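Local coordinates for hydrolase family protein (Deinococcus radiodurans R1, PDB 3CNH) that probably acts as a phosphatase of the haloacid dehalogenase-like superfamily, at residues E90-Y102 and D186-R200. Numbering follows the deposited sequence.
Sequences EVLALARDLGQRY and DAAQLREELAALGVR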
loop_
_atom_site.group_PDB
_atom_site.type_symbol
_atom_site.label_atom_id
_atom_site.label_comp_id
_atom_site.label_asym_id
_atom_site.label_seq_id
_atom_site.Cartn_x
_atom_site.Cartn_y
_atom_site.Cartn_z
ATOM N N GLU A 90 -7.178 14.556 3.437
ATOM C CA GLU A 90 -6.528 15.191 4.586
ATOM C C GLU A 90 -5.149 14.595 4.878
ATOM O O GLU A 90 -4.200 15.322 5.205
ATOM C CB GLU A 90 -7.412 15.161 5.838
ATOM C CG GLU A 90 -8.769 15.847 5.692
ATOM C CD GLU A 90 -9.683 15.607 6.907
ATOM O OE1 GLU A 90 -9.413 14.679 7.718
ATOM O OE2 GLU A 90 -10.684 16.340 7.049
ATOM N N VAL A 91 -5.045 13.284 4.774
ATOM C CA VAL A 91 -3.761 12.603 5.053
ATOM C C VAL A 91 -2.773 12.912 3.931
ATOM O O VAL A 91 -1.579 13.164 4.137
ATOM C CB VAL A 91 -3.908 11.121 5.331
ATOM C CG1 VAL A 91 -2.534 10.507 5.469
ATOM C CG2 VAL A 91 -4.728 10.934 6.590
ATOM N N LEU A 92 -3.292 12.908 2.719
ATOM C CA LEU A 92 -2.481 13.311 1.547
ATOM C C LEU A 92 -1.879 14.646 1.716
ATOM O O LEU A 92 -0.702 14.878 1.457
ATOM C CB LEU A 92 -3.302 13.414 0.273
ATOM C CG LEU A 92 -3.402 12.101 -0.454
ATOM C CD1 LEU A 92 -4.411 12.158 -1.564
ATOM C CD2 LEU A 92 -2.031 11.731 -0.997
ATOM N N ALA A 93 -2.714 15.578 2.145
ATOM C CA ALA A 93 -2.279 16.943 2.322
ATOM C C ALA A 93 -1.178 17.032 3.372
ATOM O O ALA A 93 -0.225 17.787 3.244
ATOM C CB ALA A 93 -3.469 17.868 2.698
ATOM N N LEU A 94 -1.326 16.245 4.420
ATOM C CA LEU A 94 -0.331 16.232 5.513
ATOM C C LEU A 94 1.010 15.727 4.977
ATOM O O LEU A 94 2.088 16.291 5.215
ATOM C CB LEU A 94 -0.802 15.312 6.647
ATOM C CG LEU A 94 0.195 14.996 7.764
ATOM C CD1 LEU A 94 0.690 16.232 8.485
ATOM C CD2 LEU A 94 -0.415 13.977 8.769
ATOM N N ALA A 95 0.903 14.631 4.259
ATOM C CA ALA A 95 2.111 13.977 3.705
ATOM C C ALA A 95 2.799 14.923 2.727
ATOM O O ALA A 95 4.013 15.079 2.730
ATOM C CB ALA A 95 1.791 12.646 3.054
ATOM N N ARG A 96 2.001 15.597 1.909
ATOM C CA ARG A 96 2.568 16.547 0.928
ATOM C C ARG A 96 3.324 17.657 1.635
ATOM O O ARG A 96 4.375 18.129 1.188
ATOM C CB ARG A 96 1.469 17.118 -0.023
ATOM C CG ARG A 96 0.965 16.099 -1.055
ATOM C CD ARG A 96 -0.259 16.538 -1.960
ATOM N NE ARG A 96 -0.576 15.469 -2.932
ATOM C CZ ARG A 96 -1.732 15.296 -3.570
ATOM N NH1 ARG A 96 -2.778 16.060 -3.305
ATOM N NH2 ARG A 96 -1.867 14.283 -4.433
ATOM N N ASP A 97 2.778 18.094 2.759
ATOM C CA ASP A 97 3.387 19.163 3.537
ATOM C C ASP A 97 4.712 18.695 4.128
ATOM O O ASP A 97 5.754 19.313 3.980
ATOM C CB ASP A 97 2.428 19.557 4.669
ATOM C CG ASP A 97 2.953 20.653 5.539
ATOM O OD1 ASP A 97 3.748 21.482 5.063
ATOM O OD2 ASP A 97 2.538 20.694 6.714
ATOM N N LEU A 98 4.639 17.562 4.800
ATOM C CA LEU A 98 5.810 17.001 5.497
ATOM C C LEU A 98 6.937 16.649 4.520
ATOM O O LEU A 98 8.120 16.715 4.849
ATOM C CB LEU A 98 5.442 15.744 6.311
ATOM C CG LEU A 98 4.635 15.945 7.586
ATOM C CD1 LEU A 98 4.186 14.556 8.181
ATOM C CD2 LEU A 98 5.462 16.762 8.585
ATOM N N GLY A 99 6.543 16.302 3.305
ATOM C CA GLY A 99 7.514 15.908 2.286
ATOM C C GLY A 99 8.451 17.047 1.911
ATOM O O GLY A 99 9.481 16.841 1.276
ATOM N N GLN A 100 8.082 18.266 2.293
ATOM C CA GLN A 100 8.920 19.425 2.013
ATOM C C GLN A 100 10.101 19.491 2.960
ATOM O O GLN A 100 11.081 20.216 2.727
ATOM C CB GLN A 100 8.124 20.716 2.188
ATOM C CG GLN A 100 6.979 20.885 1.260
ATOM C CD GLN A 100 6.211 22.131 1.623
ATOM O OE1 GLN A 100 5.421 22.142 2.574
ATOM N NE2 GLN A 100 6.444 23.191 0.880
ATOM N N ARG A 101 9.994 18.745 4.050
ATOM C CA ARG A 101 10.988 18.850 5.133
ATOM C C ARG A 101 11.664 17.562 5.539
ATOM O O ARG A 101 12.649 17.579 6.280
ATOM C CB ARG A 101 10.326 19.485 6.366
ATOM C CG ARG A 101 9.864 20.949 6.151
ATOM C CD ARG A 101 9.221 21.573 7.394
ATOM N NE ARG A 101 7.943 20.993 7.798
ATOM C CZ ARG A 101 6.801 21.118 7.123
ATOM N NH1 ARG A 101 6.757 21.811 6.000
ATOM N NH2 ARG A 101 5.687 20.562 7.576
ATOM N N TYR A 102 11.103 16.456 5.064
ATOM C CA TYR A 102 11.610 15.133 5.405
ATOM C C TYR A 102 11.742 14.252 4.227
ATOM O O TYR A 102 10.974 14.335 3.256
ATOM C CB TYR A 102 10.667 14.429 6.431
ATOM C CG TYR A 102 10.601 15.156 7.747
ATOM C CD1 TYR A 102 9.720 16.200 7.931
ATOM C CD2 TYR A 102 11.458 14.841 8.785
ATOM C CE1 TYR A 102 9.691 16.911 9.098
ATOM C CE2 TYR A 102 11.433 15.567 9.960
ATOM C CZ TYR A 102 10.549 16.594 10.114
ATOM O OH TYR A 102 10.497 17.366 11.275
ATOM N N ASP A 186 -6.506 9.237 11.769
ATOM C CA ASP A 186 -6.888 10.409 10.970
ATOM C C ASP A 186 -5.772 11.428 10.902
ATOM O O ASP A 186 -4.794 11.352 11.636
ATOM C CB ASP A 186 -8.197 11.044 11.426
ATOM C CG ASP A 186 -8.164 11.534 12.862
ATOM O OD1 ASP A 186 -7.401 12.462 13.195
ATOM O OD2 ASP A 186 -8.966 11.012 13.669
ATOM N N ALA A 187 -5.948 12.377 9.997
ATOM C CA ALA A 187 -4.894 13.342 9.704
ATOM C C ALA A 187 -4.483 14.137 10.945
ATOM O O ALA A 187 -3.311 14.373 11.171
ATOM C CB ALA A 187 -5.318 14.303 8.558
ATOM N N ALA A 188 -5.460 14.575 11.732
ATOM C CA ALA A 188 -5.154 15.403 12.895
ATOM C C ALA A 188 -4.375 14.628 13.939
ATOM O O ALA A 188 -3.426 15.129 14.537
ATOM C CB ALA A 188 -6.425 16.043 13.514
ATOM N N GLN A 189 -4.835 13.416 14.158
ATOM C CA GLN A 189 -4.198 12.518 15.119
ATOM C C GLN A 189 -2.762 12.177 14.666
ATOM O O GLN A 189 -1.794 12.245 15.436
ATOM C CB GLN A 189 -5.054 11.258 15.334
ATOM C CG GLN A 189 -4.316 10.067 15.917
ATOM C CD GLN A 189 -3.680 9.165 14.863
ATOM O OE1 GLN A 189 -4.175 9.065 13.735
ATOM N NE2 GLN A 189 -2.627 8.438 15.246
ATOM N N LEU A 190 -2.629 11.890 13.384
ATOM C CA LEU A 190 -1.326 11.501 12.847
ATOM C C LEU A 190 -0.356 12.662 12.972
ATOM O O LEU A 190 0.792 12.506 13.379
ATOM C CB LEU A 190 -1.435 11.056 11.389
ATOM C CG LEU A 190 -0.152 10.569 10.709
ATOM C CD1 LEU A 190 0.545 9.416 11.454
ATOM C CD2 LEU A 190 -0.450 10.100 9.255
ATOM N N ARG A 191 -0.849 13.859 12.668
ATOM C CA ARG A 191 -0.008 15.059 12.726
ATOM C C ARG A 191 0.492 15.272 14.148
ATOM O O ARG A 191 1.679 15.545 14.358
ATOM C CB ARG A 191 -0.699 16.342 12.212
ATOM C CG ARG A 191 0.267 17.549 12.114
ATOM C CD ARG A 191 -0.377 18.875 11.621
ATOM N NE ARG A 191 -0.764 18.893 10.199
ATOM C CZ ARG A 191 0.017 19.308 9.191
ATOM N NH1 ARG A 191 1.261 19.692 9.414
ATOM N NH2 ARG A 191 -0.436 19.306 7.937
ATOM N N GLU A 192 -0.398 15.093 15.112
ATOM C CA GLU A 192 -0.021 15.324 16.509
ATOM C C GLU A 192 0.983 14.311 16.986
ATOM O O GLU A 192 1.915 14.667 17.689
ATOM C CB GLU A 192 -1.195 15.307 17.489
ATOM C CG GLU A 192 -0.877 16.028 18.817
ATOM C CD GLU A 192 0.463 15.623 19.482
ATOM O OE1 GLU A 192 1.390 16.489 19.660
ATOM O OE2 GLU A 192 0.590 14.430 19.836
ATOM N N GLU A 193 0.755 13.048 16.639
ATOM C CA GLU A 193 1.671 11.998 17.085
ATOM C C GLU A 193 3.030 12.114 16.426
ATOM O O GLU A 193 4.040 11.896 17.065
ATOM C CB GLU A 193 1.091 10.600 16.914
ATOM C CG GLU A 193 -0.200 10.420 17.690
ATOM C CD GLU A 193 -0.368 8.978 18.159
ATOM O OE1 GLU A 193 0.570 8.501 18.821
ATOM O OE2 GLU A 193 -1.415 8.349 17.896
ATOM N N LEU A 194 3.056 12.442 15.142
ATOM C CA LEU A 194 4.340 12.712 14.486
ATOM C C LEU A 194 5.064 13.887 15.166
ATOM O O LEU A 194 6.276 13.854 15.352
ATOM C CB LEU A 194 4.195 12.972 12.999
ATOM C CG LEU A 194 3.830 11.710 12.203
ATOM C CD1 LEU A 194 3.479 12.058 10.746
ATOM C CD2 LEU A 194 4.916 10.627 12.261
ATOM N N ALA A 195 4.325 14.934 15.526
ATOM C CA ALA A 195 4.921 16.120 16.146
ATOM C C ALA A 195 5.552 15.747 17.471
ATOM O O ALA A 195 6.576 16.297 17.864
ATOM C CB ALA A 195 3.886 17.242 16.332
ATOM N N ALA A 196 4.954 14.758 18.133
ATOM C CA ALA A 196 5.473 14.285 19.435
ATOM C C ALA A 196 6.842 13.632 19.267
ATOM O O ALA A 196 7.637 13.585 20.203
ATOM C CB ALA A 196 4.493 13.356 20.158
ATOM N N LEU A 197 7.126 13.185 18.053
ATOM C CA LEU A 197 8.404 12.567 17.730
ATOM C C LEU A 197 9.372 13.556 17.125
ATOM O O LEU A 197 10.475 13.197 16.730
ATOM C CB LEU A 197 8.238 11.415 16.745
ATOM C CG LEU A 197 7.470 10.193 17.223
ATOM C CD1 LEU A 197 7.331 9.143 16.107
ATOM C CD2 LEU A 197 8.215 9.580 18.416
ATOM N N GLY A 198 8.931 14.797 17.038
ATOM C CA GLY A 198 9.763 15.866 16.507
ATOM C C GLY A 198 9.626 16.084 15.013
ATOM O O GLY A 198 10.350 16.868 14.410
ATOM N N VAL A 199 8.689 15.363 14.429
ATOM C CA VAL A 199 8.397 15.468 12.990
ATOM C C VAL A 199 7.278 16.474 12.804
ATOM O O VAL A 199 6.120 16.193 13.044
ATOM C CB VAL A 199 8.036 14.115 12.372
ATOM C CG1 VAL A 199 7.583 14.236 10.905
ATOM C CG2 VAL A 199 9.201 13.140 12.517
ATOM N N ARG A 200 7.656 17.641 12.307
ATOM C CA ARG A 200 6.725 18.758 12.150
ATOM C C ARG A 200 6.762 19.372 10.753
ATOM O O ARG A 200 5.720 19.826 10.260
ATOM C CB ARG A 200 7.080 19.836 13.182
ATOM C CG ARG A 200 7.321 19.270 14.582
ATOM C CD ARG A 200 7.565 20.365 15.604
ATOM N NE ARG A 200 7.888 19.822 16.922
ATOM C CZ ARG A 200 9.119 19.510 17.298
ATOM N NH1 ARG A 200 9.345 19.023 18.509
ATOM N NH2 ARG A 200 10.131 19.692 16.456
ATOM O OXT ARG A 200 7.829 19.476 10.131
HETATM O O HOH W 1 -8.223 12.218 8.034
HETATM O O HOH W 2 -8.268 14.863 10.873
HETATM O O HOH W 3 10.296 20.438 10.946
#
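L94 and L98 of helix 90-98 meet L190, L194 and V199 where two helices lie on one side of the Rossmann-like core of a HAD hydrolase. The axes of 90-98 and 187-196 run 29° from parallel and come within 9.5 Å. V91 and L190 also touch W9 of strand 6-9, so the helix pair rests on the central parallel sheet. At the N-terminal end A187 CB packs on E90 CB at 3.5 Å.

L94 sends its two methyls to different partners. CD2 lies against L190 CD2. In the conformer given for R191, CD1 lies over the guanidinium face, doubtfully close because R191 is modelled in two positions. The R191 chain is extended to CD and then bends at chi3 (-71°). In this conformer the bend brings NH1 to D97 OD2, nearly along the carboxylate C-O axis. D97 also pairs with R101, which links both arginines and the C-terminal carboxylate in one salt-bridge network.

The Y102 ring takes V199 CG1 over one face, a CH-pi contact 3.9 Å from the ring centroid. Its OH accepts from R200 N at 3.0 Å. A phenylalanine here would keep the ring but would probably leave R200 N without this acceptor and loosen the hold on the C-terminus.

R101 grips the carboxylate of R200 side-on: NE donates to OXT at 2.8 Å, almost straight at 178°, and NH2 meets a lone pair of O.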